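Local coordinates for kelch repeat and BTB domain-containing protein A55 (PDB 6I2M) that probably acts as a substrate adapter of CUL3-containing E3 ubiquitin ligases, its BTB domain engaging CUL3 and its Kelch repeats presumably recruiting host proteins for degradation, at residues A[37-40]-A[45-48]; A[13-18]-A[74-79]; A[121-126]-A[144-149]; A[137-142]-A[167-172]; A[94-99]-A[127-132]. One frame throughout, in Å; residues are numbered along the deposited sequence.

Contact 1 (A[37-40]-A[45-48]); sequences LILS and YFSI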
# COMPACT_ATOMS: atom_id res chain seq x y z
N LEU A 37 1.89 2.69 -12.38
CA LEU A 37 1.91 1.49 -11.55
C LEU A 37 0.76 1.43 -10.54
O LEU A 37 0.12 0.38 -10.41
CB LEU A 37 3.28 1.39 -10.85
CG LEU A 37 3.47 0.37 -9.73
CD1 LEU A 37 3.70 -1.03 -10.29
CD2 LEU A 37 4.62 0.76 -8.85
N ILE A 38 0.50 2.56 -9.84
CA ILE A 38 -0.55 2.70 -8.82
C ILE A 38 -1.96 2.52 -9.41
O ILE A 38 -2.76 1.77 -8.85
CB ILE A 38 -0.38 4.04 -8.02
CG1 ILE A 38 1.05 4.20 -7.42
CG2 ILE A 38 -1.46 4.23 -6.94
CD1 ILE A 38 1.54 3.13 -6.33
N LEU A 39 -2.24 3.18 -10.56
CA LEU A 39 -3.53 3.09 -11.26
C LEU A 39 -3.79 1.69 -11.81
O LEU A 39 -4.94 1.26 -11.86
CB LEU A 39 -3.62 4.13 -12.39
CG LEU A 39 -3.78 5.60 -11.98
CD1 LEU A 39 -3.37 6.51 -13.11
CD2 LEU A 39 -5.22 5.91 -11.57
N SER A 40 -2.73 0.98 -12.23
CA SER A 40 -2.80 -0.37 -12.79
C SER A 40 -3.07 -1.45 -11.73
O SER A 40 -3.64 -2.49 -12.05
CB SER A 40 -1.54 -0.69 -13.58
OG SER A 40 -1.45 0.14 -14.72
N TYR A 45 -8.46 -1.40 -15.96
CA TYR A 45 -8.53 -0.64 -17.22
C TYR A 45 -7.13 -0.13 -17.57
O TYR A 45 -6.67 -0.34 -18.69
CB TYR A 45 -9.52 0.54 -17.12
CG TYR A 45 -9.68 1.35 -18.39
CD1 TYR A 45 -8.93 2.50 -18.60
CD2 TYR A 45 -10.59 0.97 -19.37
CE1 TYR A 45 -9.06 3.24 -19.77
CE2 TYR A 45 -10.74 1.71 -20.54
CZ TYR A 45 -9.97 2.85 -20.74
OH TYR A 45 -10.12 3.58 -21.89
N PHE A 46 -6.45 0.52 -16.59
CA PHE A 46 -5.10 1.05 -16.72
C PHE A 46 -4.07 -0.08 -16.87
O PHE A 46 -3.08 0.10 -17.58
CB PHE A 46 -4.75 1.95 -15.53
CG PHE A 46 -5.55 3.23 -15.44
CD1 PHE A 46 -6.68 3.30 -14.64
CD2 PHE A 46 -5.15 4.36 -16.14
CE1 PHE A 46 -7.42 4.49 -14.56
CE2 PHE A 46 -5.89 5.55 -16.05
CZ PHE A 46 -7.02 5.60 -15.26
N SER A 47 -4.33 -1.24 -16.23
CA SER A 47 -3.47 -2.43 -16.30
C SER A 47 -3.41 -2.97 -17.73
O SER A 47 -2.34 -3.32 -18.22
CB SER A 47 -3.97 -3.51 -15.34
OG SER A 47 -3.07 -4.60 -15.28
N ILE A 48 -4.57 -3.02 -18.41
CA ILE A 48 -4.68 -3.47 -19.80
C ILE A 48 -4.20 -2.35 -20.74
O ILE A 48 -3.64 -2.64 -21.80
CB ILE A 48 -6.10 -4.01 -20.10
CG1 ILE A 48 -6.34 -5.33 -19.34
CG2 ILE A 48 -6.32 -4.22 -21.61
CD1 ILE A 48 -7.75 -5.60 -18.95
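S40 and S47 bring two short, consecutive helices of the BTB fold, 36-42 and 44-49, to a CA-CA separation of 4.1 Å, close enough for backbone and side chain to pack directly. The hydrophobic half of the contact belongs to L39 and F46. L39 lies over one face of the F46 ring, its CB 3.7 Å from F46 CG and 22° off the ring normal as seen from the centroid, which makes a CH-pi contact. Beyond CB the leucine forks across the same ring: L39 CD1 reaches F46 CE2 at 4.0 Å, while L39 CD2 reaches F46 CE1 at 4.0 Å. Both residues have CG anti to the carbonyl carbon (chi1 -72° for L39 and -67° for F46), which raises the two side chains next to each other from the same side of the pair. I23 and I25 of strand 23-27, with I76 and I79 of helix 69-79, pack on L39. At the serine level, S47 CB sits 3.5 Å from S40 O. S40 OG lies 3.3 Å from F46 O without bonding to it; its hydrogen bond is to K36 O in its own helix. Other chains also reach this pair of helices: R19 of the second subunit donates to S47 O, and Y45 packs against aromatic side chains of another protein, consistent with the CUL3-binding role of the domain. With no hydrogen bond passing between the two segments, their direct contact is apolar packing and close backbone approach, and the polar serine side chains find their partners outside it.

Contact 2 (A[13-18]-A[74-79]); sequences GFRNSG and DLIDYI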
# COMPACT_ATOMS: atom_id res chain seq x y z
N GLY A 13 1.82 11.58 -1.06
CA GLY A 13 2.58 12.79 -0.77
C GLY A 13 3.44 13.18 -1.96
O GLY A 13 3.62 14.38 -2.22
N PHE A 14 3.97 12.17 -2.68
CA PHE A 14 4.78 12.34 -3.89
C PHE A 14 3.88 12.77 -5.05
O PHE A 14 4.31 13.55 -5.90
CB PHE A 14 5.51 11.03 -4.26
CG PHE A 14 6.62 10.55 -3.36
CD1 PHE A 14 7.53 11.44 -2.80
CD2 PHE A 14 6.83 9.19 -3.16
CE1 PHE A 14 8.58 10.99 -1.99
CE2 PHE A 14 7.88 8.73 -2.36
CZ PHE A 14 8.75 9.63 -1.78
N ARG A 15 2.63 12.26 -5.08
CA ARG A 15 1.60 12.55 -6.08
C ARG A 15 1.22 14.04 -6.07
O ARG A 15 1.10 14.65 -7.14
CB ARG A 15 0.37 11.65 -5.83
CG ARG A 15 -0.80 11.85 -6.79
CD ARG A 15 -2.09 11.38 -6.15
NE ARG A 15 -3.27 11.94 -6.81
CZ ARG A 15 -4.50 11.91 -6.30
NH1 ARG A 15 -4.73 11.35 -5.12
NH2 ARG A 15 -5.51 12.44 -6.97
N ASN A 16 1.04 14.61 -4.86
CA ASN A 16 0.70 16.02 -4.65
C ASN A 16 1.89 16.93 -5.00
O ASN A 16 1.69 18.02 -5.54
CB ASN A 16 0.25 16.26 -3.20
CG ASN A 16 -0.94 15.44 -2.75
OD1 ASN A 16 -1.89 15.19 -3.51
ND2 ASN A 16 -0.92 15.02 -1.50
N SER A 17 3.11 16.46 -4.69
CA SER A 17 4.38 17.15 -4.95
C SER A 17 4.72 17.16 -6.45
O SER A 17 5.34 18.10 -6.92
CB SER A 17 5.50 16.49 -4.16
OG SER A 17 6.77 17.09 -4.40
N GLY A 18 4.31 16.11 -7.15
CA GLY A 18 4.56 15.93 -8.58
C GLY A 18 5.72 14.99 -8.86
O GLY A 18 6.16 14.87 -10.01
N ASP A 74 -12.06 11.51 -7.12
CA ASP A 74 -12.29 10.82 -5.84
C ASP A 74 -11.93 9.34 -5.92
O ASP A 74 -11.51 8.77 -4.91
CB ASP A 74 -13.74 11.01 -5.36
CG ASP A 74 -14.09 12.41 -4.88
OD1 ASP A 74 -13.16 13.25 -4.77
OD2 ASP A 74 -15.28 12.66 -4.60
N LEU A 75 -12.08 8.73 -7.12
CA LEU A 75 -11.73 7.33 -7.35
C LEU A 75 -10.21 7.15 -7.33
O LEU A 75 -9.75 6.13 -6.83
CB LEU A 75 -12.34 6.80 -8.66
CG LEU A 75 -13.80 6.37 -8.59
CD1 LEU A 75 -14.42 6.32 -9.96
CD2 LEU A 75 -13.96 5.03 -7.91
N ILE A 76 -9.45 8.14 -7.85
CA ILE A 76 -7.98 8.14 -7.82
C ILE A 76 -7.55 8.31 -6.36
O ILE A 76 -6.64 7.61 -5.91
CB ILE A 76 -7.36 9.19 -8.78
CG1 ILE A 76 -7.69 8.86 -10.26
CG2 ILE A 76 -5.83 9.31 -8.59
CD1 ILE A 76 -7.73 10.06 -11.18
N ASP A 77 -8.26 9.18 -5.60
CA ASP A 77 -8.02 9.41 -4.17
C ASP A 77 -8.28 8.11 -3.38
O ASP A 77 -7.59 7.85 -2.40
CB ASP A 77 -8.91 10.55 -3.63
CG ASP A 77 -8.52 11.95 -4.09
OD1 ASP A 77 -7.32 12.17 -4.37
OD2 ASP A 77 -9.41 12.82 -4.15
N TYR A 78 -9.26 7.30 -3.84
CA TYR A 78 -9.60 6.00 -3.26
C TYR A 78 -8.50 4.97 -3.56
O TYR A 78 -8.22 4.12 -2.70
CB TYR A 78 -10.98 5.50 -3.74
CG TYR A 78 -11.42 4.21 -3.09
CD1 TYR A 78 -11.89 4.19 -1.78
CD2 TYR A 78 -11.38 3.01 -3.78
CE1 TYR A 78 -12.29 3.00 -1.17
CE2 TYR A 78 -11.78 1.81 -3.19
CZ TYR A 78 -12.24 1.82 -1.88
OH TYR A 78 -12.64 0.64 -1.29
N ILE A 79 -7.87 5.04 -4.76
CA ILE A 79 -6.75 4.18 -5.18
C ILE A 79 -5.56 4.48 -4.24
O ILE A 79 -4.84 3.56 -3.83
CB ILE A 79 -6.41 4.35 -6.70
CG1 ILE A 79 -7.57 3.83 -7.58
CG2 ILE A 79 -5.10 3.64 -7.08
CD1 ILE A 79 -7.67 4.45 -8.99
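R15 reaches from the N-terminal helix 4-17 of the BTB/POZ domain to D77 and I76 on helix 69-79, a textbook case of a long basic side chain bridging helices whose backbones stay apart. R15 and D77 are the nearest residues along the two backbones, yet their CA atoms are 10.3 Å apart. The side chain starts at a CB directed at the other helix and continues with CG opposite the backbone N (chi1 179°); CB, CG and CD serve as an extended spacer. At NE the surroundings change, with I76 CG2 coming to 4.1 Å. The methyl then lies over one face of the guanidinium, 3.7 Å from R15 CZ and 3.5 Å from R15 NH2, displaced toward the rim of the group. Y80 adds a cation-pi contact, and N12 offers NH1 a weak hydrogen bond within the arginine's own helix. The ionic contact is made at the edge, by the two terminal nitrogens. Both address the same carboxylate oxygen, so this is a forked salt bridge and not a paired one in which each nitrogen takes its own oxygen. The guanidinium and carboxylate planes are turned 47° from each other. Nearby, F14 packs on L37 of the second subunit, so the helix that carries R15 also takes part in the dimer. R15 NH1 makes the stronger arm, 2.8 Å from D77 OD1 with an N-H...O angle of 151°; the arm from R15 NH2 to D77 OD1 is weak, at 3.2 Å.

Contact 3 (A[121-126]-A[144-149]); sequences KNCIDF and NTILQN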
# COMPACT_ATOMS: atom_id res chain seq x y z
N LYS A 121 -37.47 6.60 -0.51
CA LYS A 121 -37.18 7.81 -1.29
C LYS A 121 -36.02 7.62 -2.29
O LYS A 121 -35.90 8.40 -3.23
CB LYS A 121 -36.93 9.01 -0.36
CG LYS A 121 -35.82 8.81 0.67
CD LYS A 121 -35.99 9.71 1.88
CE LYS A 121 -35.07 9.34 3.02
NZ LYS A 121 -35.50 8.10 3.72
N ASN A 122 -35.19 6.58 -2.08
CA ASN A 122 -34.02 6.27 -2.92
C ASN A 122 -34.29 5.22 -4.00
O ASN A 122 -33.91 5.44 -5.15
CB ASN A 122 -32.83 5.86 -2.05
CG ASN A 122 -32.34 6.90 -1.07
OD1 ASN A 122 -32.35 8.11 -1.34
ND2 ASN A 122 -31.90 6.46 0.09
N CYS A 123 -34.91 4.08 -3.62
CA CYS A 123 -35.22 2.92 -4.48
C CYS A 123 -35.84 3.28 -5.84
O CYS A 123 -35.50 2.64 -6.84
CB CYS A 123 -36.09 1.92 -3.73
SG CYS A 123 -37.75 2.53 -3.31
N ILE A 124 -36.75 4.27 -5.85
CA ILE A 124 -37.44 4.76 -7.04
C ILE A 124 -36.45 5.32 -8.09
O ILE A 124 -36.65 5.11 -9.29
CB ILE A 124 -38.58 5.76 -6.64
CG1 ILE A 124 -39.48 6.14 -7.84
CG2 ILE A 124 -38.05 7.01 -5.90
CD1 ILE A 124 -40.95 6.20 -7.50
N ASP A 125 -35.35 5.96 -7.63
CA ASP A 125 -34.30 6.54 -8.47
C ASP A 125 -33.24 5.50 -8.87
O ASP A 125 -32.77 5.53 -10.01
CB ASP A 125 -33.66 7.74 -7.76
CG ASP A 125 -32.60 8.48 -8.56
OD1 ASP A 125 -32.84 8.76 -9.76
OD2 ASP A 125 -31.53 8.79 -7.99
N PHE A 126 -32.88 4.59 -7.94
CA PHE A 126 -31.87 3.55 -8.17
C PHE A 126 -32.30 2.45 -9.15
O PHE A 126 -31.43 1.78 -9.71
CB PHE A 126 -31.37 2.95 -6.84
CG PHE A 126 -30.40 3.84 -6.10
CD1 PHE A 126 -29.09 3.99 -6.53
CD2 PHE A 126 -30.80 4.52 -4.95
CE1 PHE A 126 -28.20 4.82 -5.85
CE2 PHE A 126 -29.90 5.34 -4.26
CZ PHE A 126 -28.61 5.49 -4.71
N ASN A 144 -37.64 -4.72 -5.47
CA ASN A 144 -38.22 -5.28 -4.25
C ASN A 144 -38.59 -4.19 -3.24
O ASN A 144 -39.63 -4.29 -2.59
CB ASN A 144 -37.28 -6.30 -3.60
CG ASN A 144 -37.03 -7.55 -4.42
OD1 ASN A 144 -37.93 -8.12 -5.05
ND2 ASN A 144 -35.79 -8.02 -4.41
N THR A 145 -37.75 -3.14 -3.14
CA THR A 145 -37.96 -2.00 -2.24
C THR A 145 -39.09 -1.08 -2.77
O THR A 145 -39.76 -0.43 -1.97
CB THR A 145 -36.63 -1.28 -1.94
OG1 THR A 145 -35.62 -2.27 -1.69
CG2 THR A 145 -36.71 -0.36 -0.73
N ILE A 146 -39.31 -1.06 -4.11
CA ILE A 146 -40.39 -0.30 -4.74
C ILE A 146 -41.72 -1.01 -4.45
O ILE A 146 -42.69 -0.36 -4.04
CB ILE A 146 -40.14 -0.06 -6.26
CG1 ILE A 146 -39.23 1.17 -6.47
CG2 ILE A 146 -41.45 0.09 -7.07
CD1 ILE A 146 -38.50 1.21 -7.79
N LEU A 147 -41.75 -2.35 -4.63
CA LEU A 147 -42.90 -3.22 -4.41
C LEU A 147 -43.39 -3.24 -2.95
O LEU A 147 -44.59 -3.37 -2.73
CB LEU A 147 -42.60 -4.64 -4.92
CG LEU A 147 -43.20 -5.04 -6.28
CD1 LEU A 147 -42.55 -4.28 -7.43
CD2 LEU A 147 -43.03 -6.52 -6.52
N GLN A 148 -42.47 -3.07 -1.97
CA GLN A 148 -42.83 -3.05 -0.54
C GLN A 148 -43.27 -1.65 -0.06
O GLN A 148 -43.77 -1.52 1.06
CB GLN A 148 -41.70 -3.65 0.34
CG GLN A 148 -40.41 -2.83 0.41
CD GLN A 148 -39.30 -3.56 1.12
OE1 GLN A 148 -38.92 -4.69 0.77
NE2 GLN A 148 -38.73 -2.92 2.13
N ASN A 149 -43.09 -0.61 -0.91
CA ASN A 149 -43.47 0.78 -0.62
C ASN A 149 -44.28 1.40 -1.78
O ASN A 149 -44.32 2.62 -1.92
CB ASN A 149 -42.21 1.62 -0.32
CG ASN A 149 -41.44 1.18 0.91
OD1 ASN A 149 -41.91 1.30 2.05
ND2 ASN A 149 -40.23 0.69 0.70
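C123 and T145 face each other where helices 120-132 and 136-147 of the BACK domain pass each other, a compact example of small residues letting two helices approach closely. Their CA atoms are 6.1 Å apart, and both CB atoms point across the gap to meet at 3.7 Å. T145 presents its methyl as well, with CG2 3.8 Å from C123 CB, while OG1 is turned back along its own helix to hydrogen-bond A141 O. C123 holds SG in the crowded position between its backbone N and carbonyl carbon (chi1 66°), which carries the sulfur past the threonine to I146 CG1, 3.7 Å away. I146 leaves its backbone at a different angle: CB points along the flank of the other helix, and only the far branch swings in. I146 CD1 comes within 3.5 Å of C123 O and 3.8 Å of I124 CA, so the methyl rests on main chain. L153 of helix 150-153 packs on C123, I124 and I146, while I170 of helix 164-171 adds to the cover of I146, so C123, I124 and I146 are buried among the helices. No hydrogen bond crosses between the segments. Further along segment 144-149 the N149 side chain turns back: N149 ND2 donates to T145 O at 2.9 Å, in the carbonyl plane, with an N-H...O angle of 149°.

Contact 4 (A[137-142]-A[167-172]); sequences KIESAS and MIKILS
E139 and K169 form a surface salt bridge between helices 136-147 and 164-171 of the BACK domain, two side chains arriving from opposite directions to join backbones that do not themselves touch. The ionic contact is lopsided: K169 NZ lies 3.0 Å from E139 OE1 and 3.5 Å from E139 OE2. K169 arrives as an almost straight chain, extended from CG to NZ. E139 instead bends at chi2 (-99°), which turns its carboxylate off the line of its own helix and toward the lysine. The second oxygen, E139 OE2, also lies near D131 OD1 of helix 120-132; the lysine charge probably helps to offset this pairing of like charges. Aromatic contacts form a second group. K169 makes a cation-pi contact with F143, and the Y127 side chain touches both E139 and K169, giving the ion pair an aromatic neighbour from the preceding helix. Hydrogen bonding is the third kind, and none of it crosses between the segments; within 137-142, S142 ties its side chain back to the preceding turn. I138 O consequently accepts twice, from S142 N at 2.8 Å and from S142 OG at 3.0 Å. The S142 hydroxyl comes from above the carbonyl of I138, 44° out of its plane.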
# COMPACT_ATOMS: atom_id res chain seq x y z
N LYS A 137 -28.02 -6.70 -10.01
CA LYS A 137 -27.91 -6.84 -8.55
C LYS A 137 -28.75 -5.76 -7.85
O LYS A 137 -29.59 -6.10 -7.01
CB LYS A 137 -26.44 -6.76 -8.11
CG LYS A 137 -26.19 -7.16 -6.67
CD LYS A 137 -24.75 -6.93 -6.26
CE LYS A 137 -24.50 -7.29 -4.82
NZ LYS A 137 -23.09 -7.04 -4.42
N ILE A 138 -28.54 -4.48 -8.21
CA ILE A 138 -29.27 -3.34 -7.66
C ILE A 138 -30.68 -3.25 -8.29
O ILE A 138 -31.63 -2.89 -7.60
CB ILE A 138 -28.43 -2.03 -7.73
CG1 ILE A 138 -27.17 -2.15 -6.83
CG2 ILE A 138 -29.26 -0.78 -7.34
CD1 ILE A 138 -26.03 -1.19 -7.15
N GLU A 139 -30.81 -3.65 -9.59
CA GLU A 139 -32.08 -3.65 -10.33
C GLU A 139 -33.16 -4.51 -9.65
O GLU A 139 -34.32 -4.10 -9.61
CB GLU A 139 -31.88 -4.10 -11.78
CG GLU A 139 -32.72 -3.33 -12.78
CD GLU A 139 -34.01 -3.98 -13.26
OE1 GLU A 139 -34.46 -4.96 -12.63
OE2 GLU A 139 -34.57 -3.50 -14.27
N SER A 140 -32.76 -5.67 -9.10
CA SER A 140 -33.66 -6.59 -8.40
C SER A 140 -33.98 -6.07 -6.99
O SER A 140 -35.13 -6.17 -6.56
CB SER A 140 -33.05 -7.99 -8.32
OG SER A 140 -32.85 -8.54 -9.61
N ALA A 141 -32.97 -5.51 -6.28
CA ALA A 141 -33.10 -4.97 -4.93
C ALA A 141 -33.97 -3.72 -4.86
O ALA A 141 -34.77 -3.59 -3.93
CB ALA A 141 -31.72 -4.70 -4.35
N SER A 142 -33.80 -2.79 -5.83
CA SER A 142 -34.58 -1.55 -5.93
C SER A 142 -36.02 -1.86 -6.30
O SER A 142 -36.93 -1.17 -5.85
CB SER A 142 -33.96 -0.61 -6.96
OG SER A 142 -32.63 -0.26 -6.61
N MET A 167 -43.77 -0.24 -15.30
CA MET A 167 -45.09 -0.29 -14.66
C MET A 167 -45.75 -1.66 -14.87
O MET A 167 -46.39 -2.16 -13.94
CB MET A 167 -46.00 0.83 -15.18
CG MET A 167 -45.72 2.18 -14.55
SD MET A 167 -46.31 2.29 -12.84
CE MET A 167 -44.76 2.36 -11.98
N ILE A 168 -45.57 -2.25 -16.07
CA ILE A 168 -46.09 -3.57 -16.43
C ILE A 168 -45.37 -4.63 -15.57
O ILE A 168 -46.04 -5.51 -15.02
CB ILE A 168 -45.98 -3.84 -17.97
CG1 ILE A 168 -46.87 -2.85 -18.76
CG2 ILE A 168 -46.33 -5.30 -18.33
CD1 ILE A 168 -46.44 -2.59 -20.22
N LYS A 169 -44.03 -4.52 -15.43
CA LYS A 169 -43.17 -5.41 -14.65
C LYS A 169 -43.55 -5.43 -13.16
O LYS A 169 -43.51 -6.50 -12.54
CB LYS A 169 -41.69 -5.01 -14.82
CG LYS A 169 -40.69 -6.09 -14.42
CD LYS A 169 -39.26 -5.58 -14.45
CE LYS A 169 -38.29 -6.61 -13.94
NZ LYS A 169 -36.90 -6.09 -13.90
N ILE A 170 -43.92 -4.27 -12.59
CA ILE A 170 -44.31 -4.10 -11.19
C ILE A 170 -45.67 -4.79 -10.91
O ILE A 170 -45.76 -5.59 -9.97
CB ILE A 170 -44.28 -2.59 -10.78
CG1 ILE A 170 -42.82 -2.10 -10.60
CG2 ILE A 170 -45.10 -2.31 -9.51
CD1 ILE A 170 -42.59 -0.58 -10.75
N LEU A 171 -46.69 -4.51 -11.73
CA LEU A 171 -48.05 -5.05 -11.60
C LEU A 171 -48.22 -6.49 -12.13
O LEU A 171 -49.21 -7.14 -11.79
CB LEU A 171 -49.06 -4.12 -12.30
CG LEU A 171 -49.15 -2.67 -11.82
CD1 LEU A 171 -49.62 -1.75 -12.93
CD2 LEU A 171 -50.06 -2.53 -10.61
N SER A 172 -47.25 -6.97 -12.94
CA SER A 172 -47.19 -8.27 -13.63
C SER A 172 -47.80 -9.48 -12.88
O SER A 172 -48.73 -10.09 -13.42
CB SER A 172 -45.76 -8.61 -14.03
OG SER A 172 -45.71 -9.67 -14.97

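Contact 5 (A[94-99]-A[127-132]); sequences ILSTAD and YIYADK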
# COMPACT_ATOMS: atom_id res chain seq x y z
N ILE A 94 -20.31 7.66 -8.98
CA ILE A 94 -19.05 7.00 -8.62
C ILE A 94 -19.07 5.52 -9.04
O ILE A 94 -18.06 5.02 -9.54
CB ILE A 94 -18.65 7.23 -7.12
CG1 ILE A 94 -18.48 8.74 -6.82
CG2 ILE A 94 -17.35 6.47 -6.76
CD1 ILE A 94 -18.53 9.13 -5.34
N LEU A 95 -20.24 4.85 -8.90
CA LEU A 95 -20.42 3.45 -9.29
C LEU A 95 -20.29 3.25 -10.81
O LEU A 95 -19.65 2.28 -11.23
CB LEU A 95 -21.76 2.90 -8.76
CG LEU A 95 -22.10 1.43 -9.07
CD1 LEU A 95 -21.26 0.46 -8.25
CD2 LEU A 95 -23.56 1.15 -8.82
N SER A 96 -20.88 4.16 -11.61
CA SER A 96 -20.85 4.13 -13.09
C SER A 96 -19.42 4.20 -13.63
O SER A 96 -19.07 3.45 -14.55
CB SER A 96 -21.67 5.28 -13.66
OG SER A 96 -23.05 5.13 -13.39
N THR A 97 -18.60 5.12 -13.07
CA THR A 97 -17.21 5.33 -13.45
C THR A 97 -16.34 4.15 -12.99
O THR A 97 -15.45 3.73 -13.73
CB THR A 97 -16.71 6.69 -12.94
OG1 THR A 97 -17.71 7.69 -13.16
CG2 THR A 97 -15.41 7.12 -13.59
N ALA A 98 -16.61 3.63 -11.77
CA ALA A 98 -15.90 2.48 -11.19
C ALA A 98 -16.18 1.21 -11.99
O ALA A 98 -15.31 0.35 -12.07
CB ALA A 98 -16.30 2.28 -9.74
N ASP A 99 -17.38 1.10 -12.59
CA ASP A 99 -17.80 -0.03 -13.41
C ASP A 99 -17.08 -0.02 -14.76
O ASP A 99 -16.71 -1.09 -15.26
CB ASP A 99 -19.33 -0.03 -13.61
CG ASP A 99 -19.92 -1.30 -14.19
OD1 ASP A 99 -19.26 -2.37 -14.08
OD2 ASP A 99 -21.04 -1.24 -14.74
N TYR A 127 -33.62 2.27 -9.36
CA TYR A 127 -34.15 1.27 -10.30
C TYR A 127 -33.93 1.70 -11.75
O TYR A 127 -33.43 0.90 -12.54
CB TYR A 127 -35.63 0.97 -10.02
CG TYR A 127 -36.30 0.11 -11.07
CD1 TYR A 127 -36.14 -1.28 -11.08
CD2 TYR A 127 -37.11 0.67 -12.06
CE1 TYR A 127 -36.75 -2.07 -12.05
CE2 TYR A 127 -37.71 -0.11 -13.04
CZ TYR A 127 -37.54 -1.49 -13.02
OH TYR A 127 -38.14 -2.26 -13.98
N ILE A 128 -34.30 2.95 -12.09
CA ILE A 128 -34.15 3.55 -13.43
C ILE A 128 -32.65 3.63 -13.80
O ILE A 128 -32.29 3.45 -14.96
CB ILE A 128 -34.87 4.93 -13.53
CG1 ILE A 128 -36.32 4.86 -12.97
CG2 ILE A 128 -34.87 5.48 -14.97
CD1 ILE A 128 -36.92 6.19 -12.49
N TYR A 129 -31.79 3.85 -12.78
CA TYR A 129 -30.34 3.90 -12.89
C TYR A 129 -29.76 2.53 -13.28
O TYR A 129 -29.01 2.44 -14.25
CB TYR A 129 -29.72 4.41 -11.57
CG TYR A 129 -28.23 4.17 -11.45
CD1 TYR A 129 -27.32 4.93 -12.18
CD2 TYR A 129 -27.72 3.18 -10.61
CE1 TYR A 129 -25.95 4.71 -12.09
CE2 TYR A 129 -26.35 2.95 -10.51
CZ TYR A 129 -25.47 3.72 -11.25
OH TYR A 129 -24.11 3.51 -11.16
N ALA A 130 -30.13 1.47 -12.53
CA ALA A 130 -29.68 0.10 -12.76
C ALA A 130 -30.25 -0.51 -14.05
O ALA A 130 -29.66 -1.43 -14.60
CB ALA A 130 -30.03 -0.77 -11.56
N ASP A 131 -31.40 0.02 -14.54
CA ASP A 131 -32.05 -0.40 -15.78
C ASP A 131 -31.30 0.15 -16.99
O ASP A 131 -31.38 -0.43 -18.08
CB ASP A 131 -33.52 0.05 -15.80
CG ASP A 131 -34.34 -0.47 -16.97
OD1 ASP A 131 -34.51 -1.70 -17.07
OD2 ASP A 131 -34.81 0.36 -17.78
N LYS A 132 -30.57 1.27 -16.81
CA LYS A 132 -29.77 1.92 -17.85
C LYS A 132 -28.34 1.37 -17.87
O LYS A 132 -27.78 1.20 -18.96
CB LYS A 132 -29.76 3.45 -17.63
CG LYS A 132 -29.24 4.26 -18.80
CD LYS A 132 -28.99 5.71 -18.42
CE LYS A 132 -28.37 6.50 -19.54
NZ LYS A 132 -28.10 7.91 -19.14
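Y129 extends its ring from helix 120-132 so that the phenol oxygen lands beside L95 and S96 of helix 91-101, a neat case of one aromatic side chain spanning the distance between two helices. The CA atoms of S96 and Y129, the nearest across the contact, are 9.5 Å apart. Y129 covers that span because CG is opposite the backbone N (chi1 165°), sending the ring straight outward. S96 holds OG beside its own backbone N (chi1 -67°), where it hydrogen-bonds Y129 OH at 3.0 Å; the same OG has a weak bond to K92 O. L95 approaches another part of the ring edge: its CD2 lies 3.4 Å from Y129 OH and 3.7 Å from Y129 CE2. S96 OG is instead near Y129 CE1, at 3.2 Å, so serine and leucine lie near the ring plane at different ortho carbons of the hydroxyl. Behind the contact, L95 packs on I107 and C110 of helix 104-116 and on I138 of helix 136-147, while the Y133 ring meets that of Y129, placing the bond at the seam between the BTB part and the BACK helices.

How the contacts relate
From the N terminus, contact 2 opens first and closes the widest loop, returning helix 69-79 to helix 4-17, and contact 1 is nested inside it; the two touch through L39 and I79 and belong to the BTB part beside the second subunit. Contact 5 follows in series, linking helix 91-101 to helix 120-132 and so the BTB region to the BACK helices; L75 of helix 69-79 packs on segment 94-99. Contact 3 opens before contact 5 closes, so these two cross on helix 120-132. Contact 4 opens after contact 5 has closed and crosses contact 3 on helix 136-147. Contacts 1 and 3, centres about 36 Å apart, lie on opposite sides of the chain's centre.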